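Local structure of chitinase (Paenibacillus sp. FPU-7, 5GZT) at residues Arg1024-Val1029 and Gly1085-Tyr1090; Thr980-Ser985 and Gly1035-Ala1040; Val1029-His1034 and Tyr1078-Asn1083; Tyr987-Ser992 and Tyr1067-Ala1072; Tyr970-Ser975 and Gly994-Asp999. The protein probably catalyses the random endo-hydrolysis of beta-1,4 linkages between N-acetylglucosamine units in chitin and chitodextrins. All blocks are in the same frame, centred on the assembly; numbering follows the deposited sequence.

Contact 1 (Arg1024-Val1029 and Gly1085-Tyr1090); sequences RGWVNV and GTFITY
W1026 and F1087 pair across two antiparallel strands of the small sheet that interrupts the barrel, strand 1024-1026 being an outermost member and 1086-1089 its neighbour. W1026 N donates to F1087 O at 2.9 Å, and F1087 N answers to W1026 O at 3.0 Å. R1024 and T1089 are coupled in the same way, the bond from T1089 N to R1024 O (2.9 Å) being almost straight at 178°. Between these pairs, G1025 faces I1088 without hydrogen bonds, and a CB on the glycine would run into I1088 CD1 and F1087 O. In the chain, the sheet is inserted between the seventh and eighth barrel strands, 1015-1020 and 1110-1114, consistent with the insertion domain of many family 18 chitinases. On the face carrying W1026, F1087 and T1089, the first two side chains lie side by side and their rings meet rim to rim, W1026 CE3 being 3.7 Å from F1087 CD1 with the planes 46° apart. T1089 CG2 comes within 3.7 Å of W1026 CZ3. With OG1 anti to the backbone N (chi1 166°), T1089 sends its hydroxyl elsewhere, to Q983 N, while W1026 NE1 bonds to E977 O and R1024 NE makes a salt bridge with D971. Past the strand end, V1029 N reaches G1085 O at 2.8 Å, and a CB on G1085 would collide with V1029 O.

Contact 2 (Thr980-Ser985 and Gly1035-Ala1040); sequences TAHQAS and GLFQQA
T980 OG1 pushes into the turn G1035-Q1038 and is gripped by two hydrogen bonds, one donated and one accepted: it donates to G1035 O at 2.6 Å, in the plane of that carbonyl, and accepts from Q1038 N at 3.1 Å. The T980 backbone adds a third link, N to Q1038 O at 3.0 Å. A chi1 of 69° sets OG1 between its own backbone N and carbonyl carbon, the crowded position, from which it faces the turn. An alanine at T980 would probably leave G1035 O without its hydroxyl donor and Q1038 N without its acceptor, with the T980 N to Q1038 O bond left as the hydrogen bond between the segments. The turn is type II, with L1036 and F1037 at its corners, and the contact joins the long loop after barrel strand 964-967 to the loop that follows strand 1024-1026 of the inserted sheet. Beyond the threonine the contact is mostly side-chain packing. A981 CB sits at the edge of the F1037 ring, 3.7 Å from CE1, and H982 crosses F1037 at about a right angle, its CD2 3.9 Å from CZ. L1036 CD1 lies over the centre of the F1037 ring, 3.8 Å above its plane, and also touches H982 CE1 at 3.7 Å. In the next shell, T980 packs on W1026 and F1087, and L1036 rests on F1087 and Y1076.

Contact 3 (Val1029-His1034 and Tyr1078-Asn1083); sequences VPNINH and YNPDAN
Y1078 leans from the end of strand 1074-1079, in the sheet inserted in the barrel, into the curve of loop 1029-1034, just before its own chain bends through a type I turn from N1079 to A1082. That turn carries an Asx turn, N1079 OD1 accepting from D1081 N at 2.8 Å, while the facing loop folds through an inverse gamma turn centred on N1031. The tyrosine CB starts 3.3 Å from H1034 O and 4.2 Å from H1034 CB. CG is anti to the backbone N (chi1 -169°), which keeps it, too, against H1034 O. The carbonyl carbon of H1034 stands 3.7 Å above one face of the ring, offset toward the rim. Further out, Y1078 CE1 meets V1029 CG1 at 4.0 Å. Y1078 CE2 comes against N1031 CG at 3.4 Å, the amide plane turned 49° from the ring. At the tip, OH sits beside N1031 CB at 3.5 Å; its spacing to V1029 O is too short in the model to be trusted, so the role of the hydroxyl is doubtful. The H1034 side chain leads away from segment 1078-1083, and its ring stacks on Y1067, from the next strand of the same sheet. Much of the asparagine end is exposed. N1031 and P1080 run side by side, pointing the same way, with N1031 ND2 3.7 Å from P1080 CB.

Contact 4 (Tyr987-Ser992 and Tyr1067-Ala1072); sequences YTSALS and YWDNSA
D1069 OD2 takes two donors, S989 OG at 2.6 Å on its syn lone pair and H982 NE2 from outside the two segments. S989 OG stands anti to its backbone N (chi1 179°), turned to the carboxylate. The other oxygen, OD1, turns back to its own chain, accepting from S1071 OG on its syn lone pair; A1072 N, three residues on, meets it from above the carboxylate plane in an Asx motif. S1071 OG passes the grip on: it accepts from A990 N at 2.7 Å in a nearly straight bond (172°). S989 OG is likewise shared, since L991 N donates to it at 3.1 Å in an ST turn. Earlier in segment 987-992, Y987 N donates to A1072 O at 3.0 Å, approaching above the carbonyl plane. A water bridges the segments, 2.6 Å from T988 O and 2.9 Å from S1071 O. Strand 1065-1069 is an outermost strand of the inserted sheet, next to 1074-1079; W1068 packs on helix 1093-1106, while Y987 and T988 lean on helix 998-1007.

Contact 5 (Tyr970-Ser975 and Gly994-Asp999); sequences YDYHGS and GDFSAD
Y972 and F996 make the tight half of this contact. F996 CB sits over the face of the tyrosine ring, 3.6 Å from its centroid and 19° off the normal, a CH-pi contact. Y972 CG, anti to the carbonyl carbon (chi1 -57°), is the atom F996 CB comes nearest to, at 3.4 Å. Y970 CA lies against the opposite face, so the ring is sandwiched. The two aromatic rings are near parallel but slid apart, their centroids 5.4 Å from each other, so they barely overlap. At the far end Y972 OH stops 3.1 Å from S997 C. An alanine in place of Y972 would probably open a gap between Y970 and F996 and leave F996 CB without the aromatic face it rests on. Y972 is buried, while the other half is partly exposed: H973 and D995 reach toward each other tip to tip. H973 NE2 donates to D995 OD1 at 2.7 Å, on the syn lone pair and in the imidazole plane, with the carboxylate turned 65° from the ring. OD1 also accepts from F996 N at 2.9 Å, from above the carboxylate plane. With H973 ND1 bonded to E977 OE1, the imidazole is held at both nitrogens. S997, its OG also bonding to T988 OG1, is the N-cap of helix 998-1007. V1001 of that helix touches Y972 and F996, and A998 packs on barrel strand 1015-1020.

In the fold
After barrel strand 964-967 the chain runs into a long excursion, and contact 5 closes its first loop, 970-975 onto the start of helix 998-1007. Contacts 2 and 4 both start inside that loop and cross contact 5, their partners lying far downstream; they also cross each other. Past strand 1015-1020 the inserted sheet begins. Contact 1 joins its outer strand 1024-1026 to 1086-1089, and contact 3 is nested within that loop, sharing V1029. Contacts 2 and 4 cross both, tying the loops after strand 964-967 to the insertion. Contact 5 closes before contact 1 opens, yet the two touch, W1026 packing on H973.

Contact 1 (Arg1024-Val1029 and Gly1085-Tyr1090)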
# COMPACT_ATOMS: atom_id res chain seq x y z
N ARG B 1024 16.02 31.47 16.61
CA ARG B 1024 16.88 30.32 16.96
C ARG B 1024 17.55 29.87 15.69
O ARG B 1024 17.25 30.37 14.62
CB ARG B 1024 16.08 29.19 17.61
CG ARG B 1024 15.56 29.57 19.00
CD ARG B 1024 14.79 28.42 19.64
NE ARG B 1024 14.28 28.85 20.93
CZ ARG B 1024 15.02 29.00 22.04
NH1 ARG B 1024 16.30 28.64 22.10
NH2 ARG B 1024 14.45 29.48 23.14
N GLY B 1025 18.53 29.00 15.79
CA GLY B 1025 19.37 28.71 14.61
C GLY B 1025 20.38 27.60 14.83
O GLY B 1025 20.44 27.05 15.92
N TRP B 1026 21.10 27.20 13.76
CA TRP B 1026 22.12 26.16 13.83
C TRP B 1026 23.31 26.57 12.96
O TRP B 1026 23.15 27.29 11.98
CB TRP B 1026 21.61 24.78 13.35
CG TRP B 1026 20.57 24.16 14.14
CD1 TRP B 1026 20.68 23.19 15.10
CD2 TRP B 1026 19.18 24.47 14.04
NE1 TRP B 1026 19.43 22.89 15.62
CE2 TRP B 1026 18.50 23.67 14.99
CE3 TRP B 1026 18.47 25.39 13.28
CZ2 TRP B 1026 17.13 23.76 15.18
CZ3 TRP B 1026 17.09 25.48 13.46
CH2 TRP B 1026 16.44 24.65 14.40
N VAL B 1027 24.51 26.08 13.33
CA VAL B 1027 25.75 26.27 12.52
C VAL B 1027 26.11 24.92 11.89
O VAL B 1027 25.50 23.87 12.24
CB VAL B 1027 26.93 26.85 13.35
CG1 VAL B 1027 26.70 28.34 13.65
CG2 VAL B 1027 27.18 26.09 14.65
N ASN B 1028 27.10 24.91 10.96
CA ASN B 1028 27.48 23.70 10.21
C ASN B 1028 26.28 23.03 9.60
O ASN B 1028 25.96 21.86 9.86
CB ASN B 1028 28.20 22.68 11.09
CG ASN B 1028 29.55 23.21 11.61
OD1 ASN B 1028 30.27 23.93 10.92
ND2 ASN B 1028 29.89 22.84 12.85
N VAL B 1029 25.55 23.82 8.81
CA VAL B 1029 24.37 23.33 8.16
C VAL B 1029 24.67 23.22 6.66
O VAL B 1029 25.00 24.23 5.99
CB VAL B 1029 23.15 24.26 8.39
CG1 VAL B 1029 21.94 23.72 7.63
CG2 VAL B 1029 22.85 24.37 9.89
N GLY B 1085 28.10 27.01 7.26
CA GLY B 1085 26.64 27.14 6.96
C GLY B 1085 25.77 27.43 8.20
O GLY B 1085 25.67 26.58 9.08
N THR B 1086 25.14 28.61 8.24
CA THR B 1086 24.25 29.06 9.35
C THR B 1086 22.77 29.29 8.88
O THR B 1086 22.50 30.01 7.91
CB THR B 1086 24.83 30.30 10.08
OG1 THR B 1086 26.02 29.88 10.74
CG2 THR B 1086 23.88 30.88 11.14
N PHE B 1087 21.85 28.59 9.56
CA PHE B 1087 20.42 28.59 9.28
C PHE B 1087 19.72 29.23 10.45
O PHE B 1087 19.92 28.79 11.58
CB PHE B 1087 19.93 27.14 9.16
CG PHE B 1087 18.45 27.01 8.94
CD1 PHE B 1087 17.57 26.90 10.04
CD2 PHE B 1087 17.94 26.95 7.66
CE1 PHE B 1087 16.19 26.78 9.83
CE2 PHE B 1087 16.56 26.82 7.45
CZ PHE B 1087 15.68 26.74 8.55
N ILE B 1088 18.86 30.20 10.18
CA ILE B 1088 18.14 30.97 11.22
C ILE B 1088 16.61 30.82 11.03
O ILE B 1088 16.13 30.99 9.94
CB ILE B 1088 18.51 32.47 11.16
CG1 ILE B 1088 20.00 32.69 11.37
CG2 ILE B 1088 17.76 33.30 12.21
CD1 ILE B 1088 20.58 32.12 12.68
N THR B 1089 15.87 30.59 12.11
CA THR B 1089 14.40 30.46 12.08
C THR B 1089 13.82 31.44 13.06
O THR B 1089 14.27 31.52 14.22
CB THR B 1089 13.97 29.03 12.38
OG1 THR B 1089 12.57 28.98 12.66
CG2 THR B 1089 14.80 28.39 13.52
N TYR B 1090 12.88 32.22 12.56
CA TYR B 1090 12.41 33.40 13.27
C TYR B 1090 11.01 33.77 12.82
O TYR B 1090 10.52 33.14 11.83
CB TYR B 1090 13.41 34.57 13.10
CG TYR B 1090 13.54 35.12 11.71
CD1 TYR B 1090 14.15 34.37 10.68
CD2 TYR B 1090 13.09 36.37 11.41
CE1 TYR B 1090 14.25 34.88 9.39
CE2 TYR B 1090 13.22 36.92 10.12
CZ TYR B 1090 13.79 36.17 9.11
OH TYR B 1090 13.86 36.73 7.83

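Contact 2 (Thr980-Ser985 and Gly1035-Ala1040)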
# COMPACT_ATOMS: atom_id res chain seq x y z
N THR B 980 17.79 20.97 11.38
CA THR B 980 17.18 22.28 11.32
C THR B 980 15.64 22.13 11.07
O THR B 980 15.16 21.09 10.55
CB THR B 980 17.78 23.15 10.21
OG1 THR B 980 17.38 22.62 8.93
CG2 THR B 980 19.30 23.23 10.36
N ALA B 981 14.92 23.21 11.38
CA ALA B 981 13.44 23.25 11.27
C ALA B 981 12.90 24.59 11.77
O ALA B 981 13.69 25.47 12.21
CB ALA B 981 12.79 22.06 11.99
N HIS B 982 11.57 24.80 11.62
CA HIS B 982 10.99 26.10 11.94
C HIS B 982 10.65 26.09 13.45
O HIS B 982 9.97 25.12 13.95
CB HIS B 982 9.74 26.30 11.17
CG HIS B 982 9.94 26.32 9.69
ND1 HIS B 982 10.69 27.29 9.05
CD2 HIS B 982 9.41 25.53 8.71
CE1 HIS B 982 10.66 27.07 7.75
NE2 HIS B 982 9.87 26.04 7.51
N GLN B 983 11.19 27.08 14.14
CA GLN B 983 10.98 27.22 15.62
C GLN B 983 9.62 27.84 15.99
O GLN B 983 9.18 27.65 17.12
CB GLN B 983 12.10 28.02 16.29
CG GLN B 983 12.20 29.51 15.96
CD GLN B 983 11.93 30.47 17.13
OE1 GLN B 983 11.32 30.08 18.20
NE2 GLN B 983 12.30 31.72 16.93
N ALA B 984 8.97 28.50 15.04
CA ALA B 984 7.78 29.28 15.29
C ALA B 984 6.74 29.27 14.17
O ALA B 984 5.89 30.17 14.08
CB ALA B 984 8.19 30.71 15.56
N SER B 985 6.76 28.25 13.31
CA SER B 985 5.94 28.33 12.09
C SER B 985 4.44 28.31 12.37
O SER B 985 3.97 27.47 13.17
CB SER B 985 6.26 27.19 11.14
OG SER B 985 6.09 25.94 11.76
N GLY B 1035 19.57 24.91 3.58
CA GLY B 1035 19.70 24.50 4.99
C GLY B 1035 18.42 24.02 5.69
O GLY B 1035 18.49 23.58 6.84
N LEU B 1036 17.28 24.01 4.98
CA LEU B 1036 15.99 23.71 5.60
C LEU B 1036 15.78 22.23 5.75
O LEU B 1036 15.80 21.51 4.76
CB LEU B 1036 14.86 24.29 4.74
CG LEU B 1036 13.42 24.02 5.24
CD1 LEU B 1036 13.24 24.67 6.60
CD2 LEU B 1036 12.43 24.57 4.19
N PHE B 1037 15.55 21.78 6.97
CA PHE B 1037 15.36 20.36 7.32
C PHE B 1037 16.61 19.54 6.93
O PHE B 1037 16.50 18.44 6.37
CB PHE B 1037 14.07 19.74 6.73
CG PHE B 1037 12.79 20.54 7.01
CD1 PHE B 1037 12.44 20.88 8.34
CD2 PHE B 1037 11.92 20.90 5.98
CE1 PHE B 1037 11.26 21.60 8.60
CE2 PHE B 1037 10.75 21.61 6.24
CZ PHE B 1037 10.45 21.98 7.53
N GLN B 1038 17.79 20.10 7.24
CA GLN B 1038 19.09 19.44 7.03
C GLN B 1038 19.71 19.00 8.35
O GLN B 1038 19.59 19.67 9.38
CB GLN B 1038 20.04 20.38 6.28
CG GLN B 1038 19.56 20.69 4.86
CD GLN B 1038 19.20 19.45 4.05
OE1 GLN B 1038 19.99 18.53 3.92
NE2 GLN B 1038 17.99 19.43 3.52
N GLN B 1039 20.33 17.83 8.33
CA GLN B 1039 21.18 17.39 9.45
C GLN B 1039 22.36 18.39 9.59
O GLN B 1039 22.92 18.87 8.59
CB GLN B 1039 21.61 15.96 9.20
CG GLN B 1039 22.45 15.35 10.30
CD GLN B 1039 21.73 15.29 11.64
OE1 GLN B 1039 20.59 14.81 11.74
NE2 GLN B 1039 22.41 15.76 12.70
N ALA B 1040 22.65 18.82 10.81
CA ALA B 1040 23.69 19.84 11.06
C ALA B 1040 24.80 19.24 11.94
O ALA B 1040 24.58 18.25 12.63
CB ALA B 1040 23.13 21.09 11.68

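Contact 3 (Val1029-His1034 and Tyr1078-Asn1083)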
# COMPACT_ATOMS: atom_id res chain seq x y z
N VAL B 1029 25.55 23.82 8.81
CA VAL B 1029 24.37 23.33 8.16
C VAL B 1029 24.67 23.22 6.66
O VAL B 1029 25.00 24.23 5.99
CB VAL B 1029 23.15 24.26 8.39
CG1 VAL B 1029 21.94 23.72 7.63
CG2 VAL B 1029 22.85 24.37 9.89
N PRO B 1030 24.55 22.00 6.11
CA PRO B 1030 24.87 21.74 4.69
C PRO B 1030 24.09 22.65 3.79
O PRO B 1030 22.91 22.90 4.09
CB PRO B 1030 24.38 20.32 4.48
CG PRO B 1030 24.42 19.68 5.84
CD PRO B 1030 24.31 20.76 6.87
N ASN B 1031 24.69 23.15 2.71
CA ASN B 1031 23.91 23.95 1.76
C ASN B 1031 23.12 23.05 0.82
O ASN B 1031 23.47 22.89 -0.36
CB ASN B 1031 24.78 24.95 1.02
CG ASN B 1031 23.98 25.95 0.22
OD1 ASN B 1031 22.74 25.90 0.15
ND2 ASN B 1031 24.68 26.89 -0.36
N ILE B 1032 22.04 22.49 1.36
CA ILE B 1032 21.02 21.72 0.62
C ILE B 1032 19.67 22.32 1.04
O ILE B 1032 19.41 22.45 2.27
CB ILE B 1032 21.02 20.23 1.01
CG1 ILE B 1032 22.40 19.60 0.80
CG2 ILE B 1032 19.97 19.42 0.24
CD1 ILE B 1032 22.51 18.23 1.42
N ASN B 1033 18.87 22.69 0.02
CA ASN B 1033 17.60 23.39 0.15
C ASN B 1033 17.70 24.57 1.09
O ASN B 1033 16.84 24.76 1.97
CB ASN B 1033 16.49 22.43 0.62
CG ASN B 1033 16.32 21.25 -0.30
OD1 ASN B 1033 16.14 20.12 0.14
ND2 ASN B 1033 16.40 21.51 -1.60
N HIS B 1034 18.78 25.32 0.91
CA HIS B 1034 19.13 26.44 1.74
C HIS B 1034 19.13 26.11 3.23
O HIS B 1034 18.77 26.93 4.04
CB HIS B 1034 18.20 27.61 1.46
CG HIS B 1034 17.93 27.83 0.01
ND1 HIS B 1034 18.91 28.19 -0.89
CD2 HIS B 1034 16.78 27.74 -0.70
CE1 HIS B 1034 18.38 28.32 -2.09
NE2 HIS B 1034 17.08 28.06 -2.00
N TYR B 1078 19.60 31.77 5.42
CA TYR B 1078 20.77 30.89 5.23
C TYR B 1078 21.98 31.74 4.79
O TYR B 1078 21.86 32.78 4.07
CB TYR B 1078 20.48 29.74 4.26
CG TYR B 1078 21.57 28.67 4.25
CD1 TYR B 1078 21.78 27.86 5.35
CD2 TYR B 1078 22.43 28.50 3.14
CE1 TYR B 1078 22.79 26.94 5.39
CE2 TYR B 1078 23.46 27.53 3.17
CZ TYR B 1078 23.64 26.76 4.30
OH TYR B 1078 24.60 25.77 4.39
N ASN B 1079 23.13 31.37 5.33
CA ASN B 1079 24.41 32.00 4.96
C ASN B 1079 25.38 30.81 4.83
O ASN B 1079 25.80 30.23 5.83
CB ASN B 1079 24.90 33.03 5.99
CG ASN B 1079 26.24 33.69 5.59
OD1 ASN B 1079 27.02 33.14 4.82
ND2 ASN B 1079 26.49 34.88 6.13
N PRO B 1080 25.71 30.41 3.58
CA PRO B 1080 26.63 29.25 3.40
C PRO B 1080 28.02 29.50 4.04
O PRO B 1080 28.70 28.56 4.55
CB PRO B 1080 26.71 29.08 1.87
CG PRO B 1080 26.03 30.27 1.25
CD PRO B 1080 25.46 31.16 2.34
N ASP B 1081 28.40 30.77 4.13
CA ASP B 1081 29.74 31.13 4.56
C ASP B 1081 29.98 31.31 6.07
O ASP B 1081 31.14 31.34 6.48
CB ASP B 1081 30.18 32.38 3.80
CG ASP B 1081 30.12 32.17 2.27
OD1 ASP B 1081 30.33 31.02 1.79
OD2 ASP B 1081 29.84 33.15 1.57
N ALA B 1082 28.92 31.40 6.88
CA ALA B 1082 29.09 31.96 8.23
C ALA B 1082 29.85 31.07 9.18
O ALA B 1082 30.88 31.49 9.72
CB ALA B 1082 27.77 32.41 8.81
N ASN B 1083 29.37 29.85 9.42
CA ASN B 1083 30.10 28.93 10.33
C ASN B 1083 29.81 27.55 9.88
O ASN B 1083 29.12 26.79 10.55
CB ASN B 1083 29.65 29.06 11.80
CG ASN B 1083 30.47 30.04 12.57
OD1 ASN B 1083 31.58 29.74 12.99
ND2 ASN B 1083 29.93 31.22 12.77

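Contact 4 (Tyr987-Ser992 and Tyr1067-Ala1072)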
# COMPACT_ATOMS: atom_id res chain seq x y z
N TYR B 987 1.98 27.39 10.14
CA TYR B 987 1.55 26.05 9.70
C TYR B 987 2.69 25.05 9.64
O TYR B 987 3.89 25.40 9.69
CB TYR B 987 0.78 26.14 8.35
CG TYR B 987 -0.43 27.11 8.35
CD1 TYR B 987 -1.70 26.74 8.76
CD2 TYR B 987 -0.28 28.36 7.88
CE1 TYR B 987 -2.81 27.66 8.73
CE2 TYR B 987 -1.33 29.26 7.87
CZ TYR B 987 -2.58 28.92 8.30
OH TYR B 987 -3.58 29.95 8.25
N THR B 988 2.31 23.77 9.67
CA THR B 988 3.32 22.72 9.68
C THR B 988 3.77 22.59 8.19
O THR B 988 2.92 22.42 7.29
CB THR B 988 2.71 21.38 10.11
OG1 THR B 988 2.27 21.40 11.47
CG2 THR B 988 3.78 20.28 9.97
N SER B 989 5.07 22.69 7.92
CA SER B 989 5.58 22.57 6.52
C SER B 989 5.16 21.25 5.87
O SER B 989 5.20 20.18 6.51
CB SER B 989 7.10 22.61 6.50
OG SER B 989 7.63 22.47 5.17
N ALA B 990 4.83 21.32 4.58
CA ALA B 990 4.51 20.10 3.76
C ALA B 990 5.70 19.15 3.76
O ALA B 990 5.53 17.94 3.72
CB ALA B 990 4.08 20.50 2.30
N LEU B 991 6.91 19.71 3.91
CA LEU B 991 8.15 18.92 4.05
C LEU B 991 8.52 18.42 5.44
O LEU B 991 9.59 17.86 5.59
CB LEU B 991 9.32 19.68 3.43
CG LEU B 991 9.13 19.93 1.92
CD1 LEU B 991 10.35 20.62 1.27
CD2 LEU B 991 8.81 18.61 1.18
N SER B 992 7.64 18.54 6.45
CA SER B 992 7.95 17.95 7.72
C SER B 992 6.66 17.43 8.35
O SER B 992 6.14 18.03 9.33
CB SER B 992 8.70 18.98 8.61
OG SER B 992 9.15 18.31 9.76
N TYR B 1067 14.78 33.27 2.93
CA TYR B 1067 13.90 32.34 2.23
C TYR B 1067 12.49 32.26 2.92
O TYR B 1067 12.29 32.81 4.03
CB TYR B 1067 14.58 30.97 2.17
CG TYR B 1067 15.91 31.04 1.38
CD1 TYR B 1067 15.92 31.18 -0.04
CD2 TYR B 1067 17.14 31.03 2.06
CE1 TYR B 1067 17.14 31.27 -0.72
CE2 TYR B 1067 18.35 31.08 1.37
CZ TYR B 1067 18.34 31.19 -0.01
OH TYR B 1067 19.54 31.24 -0.63
N TRP B 1068 11.56 31.57 2.26
CA TRP B 1068 10.21 31.50 2.67
C TRP B 1068 9.67 30.11 2.45
O TRP B 1068 9.60 29.68 1.31
CB TRP B 1068 9.43 32.52 1.88
CG TRP B 1068 7.95 32.60 2.33
CD1 TRP B 1068 6.86 32.07 1.67
CD2 TRP B 1068 7.42 33.15 3.56
NE1 TRP B 1068 5.71 32.31 2.38
CE2 TRP B 1068 6.02 32.97 3.53
CE3 TRP B 1068 7.99 33.84 4.63
CZ2 TRP B 1068 5.17 33.48 4.55
CZ3 TRP B 1068 7.11 34.32 5.69
CH2 TRP B 1068 5.74 34.13 5.61
N ASP B 1069 9.34 29.37 3.52
CA ASP B 1069 8.58 28.12 3.41
C ASP B 1069 7.09 28.42 3.29
O ASP B 1069 6.38 28.76 4.26
CB ASP B 1069 8.88 27.16 4.55
CG ASP B 1069 8.18 25.86 4.42
OD1 ASP B 1069 7.15 25.76 3.69
OD2 ASP B 1069 8.60 24.89 5.11
N ASN B 1070 6.59 28.31 2.06
CA ASN B 1070 5.25 28.80 1.80
C ASN B 1070 4.22 27.89 2.40
O ASN B 1070 3.14 28.33 2.66
CB ASN B 1070 4.99 28.99 0.30
CG ASN B 1070 3.78 29.90 0.07
OD1 ASN B 1070 3.77 31.07 0.48
ND2 ASN B 1070 2.72 29.31 -0.48
N SER B 1071 4.52 26.61 2.58
CA SER B 1071 3.54 25.76 3.16
C SER B 1071 3.48 26.09 4.68
O SER B 1071 2.38 26.10 5.24
CB SER B 1071 3.79 24.24 2.90
OG SER B 1071 4.92 23.80 3.55
N ALA B 1072 4.63 26.41 5.28
CA ALA B 1072 4.71 26.77 6.74
C ALA B 1072 4.32 28.20 7.05
O ALA B 1072 4.00 28.50 8.19
CB ALA B 1072 6.10 26.49 7.29
O HOH W 1 1.49 23.34 5.35

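Contact 5 (Tyr970-Ser975 and Gly994-Asp999)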
# COMPACT_ATOMS: atom_id res chain seq x y z
N TYR B 970 6.01 28.83 19.75
CA TYR B 970 7.40 29.18 19.39
C TYR B 970 8.37 28.31 20.18
O TYR B 970 7.92 27.43 20.91
CB TYR B 970 7.65 30.67 19.43
CG TYR B 970 7.28 31.37 20.72
CD1 TYR B 970 7.98 31.11 21.92
CD2 TYR B 970 6.31 32.33 20.74
CE1 TYR B 970 7.67 31.81 23.10
CE2 TYR B 970 5.97 32.99 21.91
CZ TYR B 970 6.64 32.73 23.07
OH TYR B 970 6.26 33.43 24.12
N ASP B 971 9.68 28.43 19.98
CA ASP B 971 10.67 27.52 20.59
C ASP B 971 10.44 26.07 20.30
O ASP B 971 10.82 25.21 21.11
CB ASP B 971 10.71 27.65 22.12
CG ASP B 971 11.04 29.03 22.61
OD1 ASP B 971 11.83 29.75 21.98
OD2 ASP B 971 10.49 29.44 23.68
N TYR B 972 9.84 25.76 19.15
CA TYR B 972 9.59 24.38 18.79
C TYR B 972 10.87 23.52 18.55
O TYR B 972 10.86 22.31 18.73
CB TYR B 972 8.74 24.30 17.52
CG TYR B 972 7.38 25.01 17.54
CD1 TYR B 972 6.53 24.95 18.62
CD2 TYR B 972 6.89 25.57 16.36
CE1 TYR B 972 5.31 25.58 18.59
CE2 TYR B 972 5.67 26.18 16.30
CZ TYR B 972 4.85 26.13 17.44
OH TYR B 972 3.63 26.74 17.40
N HIS B 973 11.88 24.18 18.01
CA HIS B 973 13.13 23.56 17.63
C HIS B 973 14.23 24.55 17.94
O HIS B 973 13.97 25.78 18.01
CB HIS B 973 13.09 23.23 16.15
CG HIS B 973 12.09 22.19 15.82
ND1 HIS B 973 12.14 20.92 16.36
CD2 HIS B 973 10.96 22.25 15.10
CE1 HIS B 973 11.14 20.20 15.89
NE2 HIS B 973 10.40 20.99 15.12
N GLY B 974 15.43 24.01 18.17
CA GLY B 974 16.64 24.88 18.37
C GLY B 974 17.91 24.06 18.64
O GLY B 974 17.95 22.88 18.31
N SER B 975 18.88 24.64 19.35
CA SER B 975 20.27 24.08 19.47
C SER B 975 20.38 22.75 20.19
O SER B 975 21.30 22.00 19.96
CB SER B 975 21.23 25.11 20.08
OG SER B 975 20.78 25.58 21.33
N GLY B 994 3.79 16.03 10.49
CA GLY B 994 3.65 15.76 11.93
C GLY B 994 4.38 16.81 12.80
O GLY B 994 4.26 16.74 14.00
N ASP B 995 5.05 17.78 12.20
CA ASP B 995 5.85 18.76 12.92
C ASP B 995 5.00 19.89 13.59
O ASP B 995 3.80 20.05 13.31
CB ASP B 995 6.91 19.37 11.99
CG ASP B 995 8.25 19.74 12.70
OD1 ASP B 995 8.32 19.79 13.97
OD2 ASP B 995 9.21 20.07 11.96
N PHE B 996 5.63 20.60 14.51
CA PHE B 996 4.95 21.67 15.29
C PHE B 996 4.64 22.88 14.51
O PHE B 996 5.46 23.38 13.74
CB PHE B 996 5.86 22.16 16.44
CG PHE B 996 5.96 21.20 17.56
CD1 PHE B 996 4.97 21.15 18.53
CD2 PHE B 996 7.06 20.31 17.66
CE1 PHE B 996 5.04 20.21 19.58
CE2 PHE B 996 7.15 19.40 18.71
CZ PHE B 996 6.14 19.36 19.68
N SER B 997 3.43 23.36 14.68
CA SER B 997 3.11 24.71 14.24
C SER B 997 2.08 25.29 15.16
O SER B 997 1.44 24.57 15.90
CB SER B 997 2.57 24.66 12.79
OG SER B 997 1.45 23.84 12.71
N ALA B 998 1.80 26.57 14.99
CA ALA B 998 0.68 27.19 15.68
C ALA B 998 -0.60 26.42 15.41
O ALA B 998 -1.38 26.17 16.31
CB ALA B 998 0.51 28.63 15.27
N ASP B 999 -0.83 26.09 14.14
CA ASP B 999 -2.01 25.34 13.70
C ASP B 999 -2.09 24.05 14.42
O ASP B 999 -3.17 23.73 14.98
CB ASP B 999 -1.98 25.16 12.13
CG ASP B 999 -3.19 24.45 11.61
OD1 ASP B 999 -4.32 24.84 11.97
OD2 ASP B 999 -3.01 23.42 10.93